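Local coordinates for protein exosome complex component Rrp42 (Archaeoglobus fulgidus, PDB 3M7N) that probably serves as a non-catalytic RNase PH-family subunit of the RNA-degrading exosome, helping to shape the active site of its partner Rrp41, at residues Val60-Gln65 against Ile157-Asn162; Lys131-Phe136 against Phe170-Asp175. All blocks are in the same frame, centred on the assembly; numbering follows the deposited sequence.

Contact 1: Val60-Gln65 against Ile157-Asn162; sequences VGVKMQ and IAALMN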
loop_
_atom_site.group_PDB
_atom_site.type_symbol
_atom_site.label_atom_id
_atom_site.label_comp_id
_atom_site.label_asym_id
_atom_site.label_seq_id
_atom_site.Cartn_x
_atom_site.Cartn_y
_atom_site.Cartn_z
ATOM N N VAL H 60 -10.166 28.269 3.216
ATOM C CA VAL H 60 -9.942 27.759 4.537
ATOM C C VAL H 60 -11.221 27.924 5.313
ATOM O O VAL H 60 -11.859 28.979 5.245
ATOM C CB VAL H 60 -8.793 28.527 5.246
ATOM C CG1 VAL H 60 -8.739 28.176 6.730
ATOM C CG2 VAL H 60 -7.465 28.245 4.569
ATOM N N GLY H 61 -11.598 26.890 6.056
ATOM C CA GLY H 61 -12.742 26.990 6.947
ATOM C C GLY H 61 -12.329 26.682 8.369
ATOM O O GLY H 61 -11.412 25.896 8.611
ATOM N N VAL H 62 -13.000 27.312 9.319
ATOM C CA VAL H 62 -12.709 27.075 10.715
ATOM C C VAL H 62 -13.916 26.466 11.395
ATOM O O VAL H 62 -15.035 26.900 11.171
ATOM C CB VAL H 62 -12.332 28.388 11.452
ATOM C CG1 VAL H 62 -12.034 28.103 12.925
ATOM C CG2 VAL H 62 -11.142 29.054 10.779
ATOM N N LYS H 63 -13.675 25.463 12.231
ATOM C CA LYS H 63 -14.725 24.858 13.034
ATOM C C LYS H 63 -14.318 24.824 14.503
ATOM O O LYS H 63 -13.175 24.508 14.838
ATOM C CB LYS H 63 -15.036 23.434 12.549
ATOM C CG LYS H 63 -15.575 23.348 11.134
ATOM C CD LYS H 63 -16.922 24.058 11.009
ATOM C CE LYS H 63 -18.031 23.305 11.740
ATOM N NZ LYS H 63 -19.381 23.814 11.357
ATOM N N MET H 64 -15.257 25.140 15.384
ATOM C CA MET H 64 -14.977 25.111 16.807
ATOM C C MET H 64 -15.985 24.233 17.516
ATOM O O MET H 64 -17.183 24.298 17.240
ATOM C CB MET H 64 -15.030 26.520 17.395
ATOM C CG MET H 64 -13.996 27.472 16.825
ATOM S SD MET H 64 -14.093 29.088 17.609
ATOM C CE MET H 64 -13.400 28.697 19.218
ATOM N N GLN H 65 -15.495 23.404 18.423
ATOM C CA GLN H 65 -16.363 22.593 19.256
ATOM C C GLN H 65 -15.709 22.413 20.620
ATOM O O GLN H 65 -14.484 22.410 20.728
ATOM C CB GLN H 65 -16.663 21.248 18.584
ATOM C CG GLN H 65 -15.440 20.391 18.325
ATOM C CD GLN H 65 -15.761 19.093 17.594
ATOM O OE1 GLN H 65 -16.431 19.089 16.555
ATOM N NE2 GLN H 65 -15.275 17.981 18.137
ATOM N N ILE H 157 -5.497 33.034 8.412
ATOM C CA ILE H 157 -5.662 34.141 9.360
ATOM C C ILE H 157 -6.914 34.990 9.052
ATOM O O ILE H 157 -7.605 35.450 9.951
ATOM C CB ILE H 157 -4.390 35.035 9.495
ATOM C CG1 ILE H 157 -4.562 36.023 10.648
ATOM C CG2 ILE H 157 -4.072 35.778 8.207
ATOM C CD1 ILE H 157 -4.446 35.395 12.039
ATOM N N ALA H 158 -7.214 35.182 7.779
ATOM C CA ALA H 158 -8.456 35.855 7.423
ATOM C C ALA H 158 -9.667 35.101 7.999
ATOM O O ALA H 158 -10.596 35.710 8.538
ATOM C CB ALA H 158 -8.574 36.001 5.908
ATOM N N ALA H 159 -9.636 33.778 7.898
ATOM C CA ALA H 159 -10.716 32.955 8.420
ATOM C C ALA H 159 -10.823 33.089 9.933
ATOM O O ALA H 159 -11.927 33.184 10.471
ATOM C CB ALA H 159 -10.519 31.507 8.045
ATOM N N LEU H 160 -9.677 33.074 10.614
ATOM C CA LEU H 160 -9.671 33.214 12.054
ATOM C C LEU H 160 -10.235 34.578 12.463
ATOM O O LEU H 160 -11.019 34.679 13.401
ATOM C CB LEU H 160 -8.264 33.002 12.606
ATOM C CG LEU H 160 -7.848 31.531 12.611
ATOM C CD1 LEU H 160 -6.349 31.384 12.865
ATOM C CD2 LEU H 160 -8.694 30.727 13.623
ATOM N N MET H 161 -9.849 35.614 11.725
ATOM C CA MET H 161 -10.333 36.964 11.961
ATOM C C MET H 161 -11.838 37.113 11.696
ATOM O O MET H 161 -12.463 38.036 12.200
ATOM C CB MET H 161 -9.551 37.956 11.104
ATOM C CG MET H 161 -8.090 38.107 11.522
ATOM S SD MET H 161 -7.118 39.056 10.338
ATOM C CE MET H 161 -7.790 40.705 10.608
ATOM N N ASN H 162 -12.427 36.215 10.914
ATOM C CA ASN H 162 -13.866 36.273 10.708
ATOM C C ASN H 162 -14.620 35.096 11.310
ATOM O O ASN H 162 -15.702 34.759 10.859
ATOM C CB ASN H 162 -14.192 36.418 9.234
ATOM C CG ASN H 162 -13.652 37.717 8.645
ATOM O OD1 ASN H 162 -14.402 38.680 8.460
ATOM N ND2 ASN H 162 -12.345 37.746 8.334
#

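Contact 2: Lys131-Phe136 against Phe170-Asp175; sequences KVWIVF and FDLGED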
loop_
_atom_site.group_PDB
_atom_site.type_symbol
_atom_site.label_atom_id
_atom_site.label_comp_id
_atom_site.label_asym_id
_atom_site.label_seq_id
_atom_site.Cartn_x
_atom_site.Cartn_y
_atom_site.Cartn_z
ATOM N N LYS H 131 -13.491 21.356 30.112
ATOM C CA LYS H 131 -13.994 21.785 28.811
ATOM C C LYS H 131 -13.231 22.980 28.258
ATOM O O LYS H 131 -13.099 24.012 28.923
ATOM C CB LYS H 131 -15.488 22.123 28.887
ATOM C CG LYS H 131 -16.366 21.276 27.978
ATOM C CD LYS H 131 -17.825 21.745 28.004
ATOM C CE LYS H 131 -18.706 20.895 27.081
ATOM N NZ LYS H 131 -20.044 21.516 26.826
ATOM N N VAL H 132 -12.752 22.838 27.026
ATOM C CA VAL H 132 -12.021 23.904 26.352
ATOM C C VAL H 132 -12.336 23.914 24.854
ATOM O O VAL H 132 -12.582 22.864 24.255
ATOM C CB VAL H 132 -10.507 23.756 26.593
ATOM C CG1 VAL H 132 -9.807 23.126 25.389
ATOM C CG2 VAL H 132 -9.905 25.096 26.947
ATOM N N TRP H 133 -12.350 25.094 24.244
ATOM C CA TRP H 133 -12.652 25.177 22.823
ATOM C C TRP H 133 -11.541 24.580 21.978
ATOM O O TRP H 133 -10.357 24.729 22.280
ATOM C CB TRP H 133 -12.878 26.614 22.397
ATOM C CG TRP H 133 -14.214 27.132 22.761
ATOM C CD1 TRP H 133 -14.497 28.046 23.726
ATOM C CD2 TRP H 133 -15.463 26.787 22.154
ATOM N NE1 TRP H 133 -15.845 28.292 23.764
ATOM C CE2 TRP H 133 -16.465 27.529 22.807
ATOM C CE3 TRP H 133 -15.835 25.920 21.119
ATOM C CZ2 TRP H 133 -17.812 27.434 22.468
ATOM C CZ3 TRP H 133 -17.177 25.829 20.780
ATOM C CH2 TRP H 133 -18.146 26.582 21.452
ATOM N N ILE H 134 -11.936 23.890 20.918
ATOM C CA ILE H 134 -10.986 23.361 19.960
ATOM C C ILE H 134 -11.222 24.016 18.614
ATOM O O ILE H 134 -12.333 24.002 18.108
ATOM C CB ILE H 134 -11.152 21.858 19.821
ATOM C CG1 ILE H 134 -10.893 21.197 21.176
ATOM C CG2 ILE H 134 -10.222 21.333 18.738
ATOM C CD1 ILE H 134 -11.242 19.749 21.210
ATOM N N VAL H 135 -10.183 24.615 18.048
ATOM C CA VAL H 135 -10.306 25.306 16.765
ATOM C C VAL H 135 -9.694 24.474 15.636
ATOM O O VAL H 135 -8.482 24.262 15.609
ATOM C CB VAL H 135 -9.626 26.677 16.831
ATOM C CG1 VAL H 135 -9.876 27.452 15.569
ATOM C CG2 VAL H 135 -10.130 27.443 18.051
ATOM N N PHE H 136 -10.536 23.986 14.725
ATOM C CA PHE H 136 -10.072 23.244 13.559
ATOM C C PHE H 136 -9.864 24.180 12.403
ATOM O O PHE H 136 -10.809 24.829 11.943
ATOM C CB PHE H 136 -11.069 22.154 13.145
ATOM C CG PHE H 136 -11.114 20.978 14.092
ATOM C CD1 PHE H 136 -12.141 20.846 15.012
ATOM C CD2 PHE H 136 -10.127 20.014 14.067
ATOM C CE1 PHE H 136 -12.177 19.775 15.883
ATOM C CE2 PHE H 136 -10.169 18.932 14.935
ATOM C CZ PHE H 136 -11.184 18.820 15.841
ATOM N N PHE H 170 -23.903 25.450 21.624
ATOM C CA PHE H 170 -23.404 24.523 22.634
ATOM C C PHE H 170 -23.847 24.926 24.036
ATOM O O PHE H 170 -23.259 24.498 25.031
ATOM C CB PHE H 170 -21.874 24.386 22.553
ATOM C CG PHE H 170 -21.393 23.558 21.379
ATOM C CD1 PHE H 170 -21.261 22.178 21.491
ATOM C CD2 PHE H 170 -21.069 24.160 20.169
ATOM C CE1 PHE H 170 -20.821 21.411 20.418
ATOM C CE2 PHE H 170 -20.627 23.402 19.090
ATOM C CZ PHE H 170 -20.501 22.029 19.214
ATOM N N ASP H 171 -24.891 25.747 24.101
ATOM C CA ASP H 171 -25.469 26.176 25.374
ATOM C C ASP H 171 -24.367 26.620 26.323
ATOM O O ASP H 171 -24.065 25.947 27.311
ATOM C CB ASP H 171 -26.308 25.051 25.985
ATOM C CG ASP H 171 -27.421 24.596 25.056
ATOM O OD1 ASP H 171 -28.058 25.469 24.416
ATOM O OD2 ASP H 171 -27.647 23.369 24.954
ATOM N N LEU H 172 -23.784 27.772 26.011
ATOM C CA LEU H 172 -22.529 28.177 26.604
ATOM C C LEU H 172 -22.481 29.691 26.593
ATOM O O LEU H 172 -21.459 30.296 26.922
ATOM C CB LEU H 172 -21.382 27.620 25.767
ATOM C CG LEU H 172 -20.394 26.652 26.401
ATOM C CD1 LEU H 172 -21.097 25.560 27.180
ATOM C CD2 LEU H 172 -19.519 26.058 25.320
ATOM N N GLY H 173 -23.589 30.300 26.183
ATOM C CA GLY H 173 -23.729 31.745 26.219
ATOM C C GLY H 173 -23.963 32.355 24.852
ATOM O O GLY H 173 -24.050 31.641 23.861
ATOM N N GLU H 174 -24.082 33.678 24.810
ATOM C CA GLU H 174 -24.062 34.417 23.561
ATOM C C GLU H 174 -22.888 33.946 22.714
ATOM O O GLU H 174 -21.842 33.555 23.241
ATOM C CB GLU H 174 -23.883 35.918 23.831
ATOM C CG GLU H 174 -25.011 36.586 24.597
ATOM C CD GLU H 174 -26.159 36.990 23.697
ATOM O OE1 GLU H 174 -25.897 37.372 22.533
ATOM O OE2 GLU H 174 -27.324 36.926 24.151
ATOM N N ASP H 175 -23.060 33.996 21.400
ATOM C CA ASP H 175 -21.955 33.809 20.482
ATOM C C ASP H 175 -21.059 35.045 20.601
ATOM O O ASP H 175 -21.520 36.114 21.014
ATOM C CB ASP H 175 -22.474 33.703 19.043
ATOM C CG ASP H 175 -23.168 32.366 18.740
ATOM O OD1 ASP H 175 -23.152 31.432 19.573
ATOM O OD2 ASP H 175 -23.718 32.253 17.625
#

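Contact 1: Val60-Gln65 against Ile157-Asn162
V62 and A159 meet where helix 148-161 packs on strand 56-67, inside the RNase PH-type domain of this chain. The strand is the middle one of a five-stranded mixed sheet, and the helix lies against one face of it. The two short segments run in roughly the same direction, with an angle of 41° and a closest axis approach of 7.8 Å. All the touching side chains are apolar and buried, and no hydrogen bond crosses.

The CB of A159 is the central point. It sits 3.7 Å from CG2 of V62 and 4.0 Å from CG1 of V60, two residues apart on the same face of the strand. The small side chain of A159 is consistent with the close approach of the axes. The valines use different branches. In V62 the touching methyl, CG2, is anti to the carbonyl carbon and lies beside the backbone N (chi1 180°). V60 has nearly the same torsion but offers CG1. L160 adds a second point one residue further along the helix. Its CB does not point straight at the strand, but CD2 reaches CG2 of V62 at 4.1 Å, and the two side chains cross at about a right angle.

Further out, A49 of strand 47-53 also touches A159, while V137 of strand 131-141 touches V60 and T163 touches V62. G61 bonds through its backbone to D138. On K63, NZ forms a salt bridge with E46 and also bonds to backbone oxygens of V86 and E87 of the neighbouring exonuclease 1 chain. N162 is the first residue to leave the helix. Its side chain folds back on the last turn, where ND2 donates a nearly straight bond of 2.7 Å to O of A158.

Contact 2: Lys131-Phe136 against Phe170-Asp175
The indole of W133 and the phenyl ring of F170 form an offset edge-to-face (T-shaped) pair. In this RNase PH-family fold the pair ties strand 131-141 to the loop between the short strands 164-165 and 176-177. The edge of W133 is turned toward the face of F170. The planes stand at 89°, and the centroid of the six-membered indole ring is 5.9 Å from that of F170. Between the two rings the closest atoms are CH2 of W133 and CD2 of F170, 4.0 Å apart. This CD2 lies at the indole edge, near its plane.

L172 reaches toward W133 from the opposite direction. Its CD2 sits obliquely to the indole, 3.6 Å from CZ2 of W133. CB of W133 does not point straight at the loop. With CG beside the backbone N (chi1 -78°), the indole extends until its benzo end reaches F170 and L172.

P66 of strand 56-67 touches W133, F170 and K131. I126 lies against both W133 and L172. The contact is partly buried, and no hydrogen bond crosses it. At its margin the K131 chain is extended beyond CG and ends with NZ 4.2 Å from CD1 of L172.

Overall arrangement
Contacts 1 and 2 share one sheet, since strands 56-67 and 131-141 are antiparallel neighbours in it. Their centres are 14 Å apart. The strands are probably hydrogen-bonded where they meet, with O of K63 2.7 Å from N of F136. CG1 of V62 also lies 3.5 Å from CG1 of V135. The centre of contact 1 is about 13 Å from the centre of the chain, against about 25 Å for that of contact 2. The nearest atoms to the bound nucleic acid are about 10 Å away for contact 1 and about 7 Å for contact 2. R89 of the exonuclease 1 chain packs on both K63 and F136, consistent with the predicted role in structuring the Rrp41 active site.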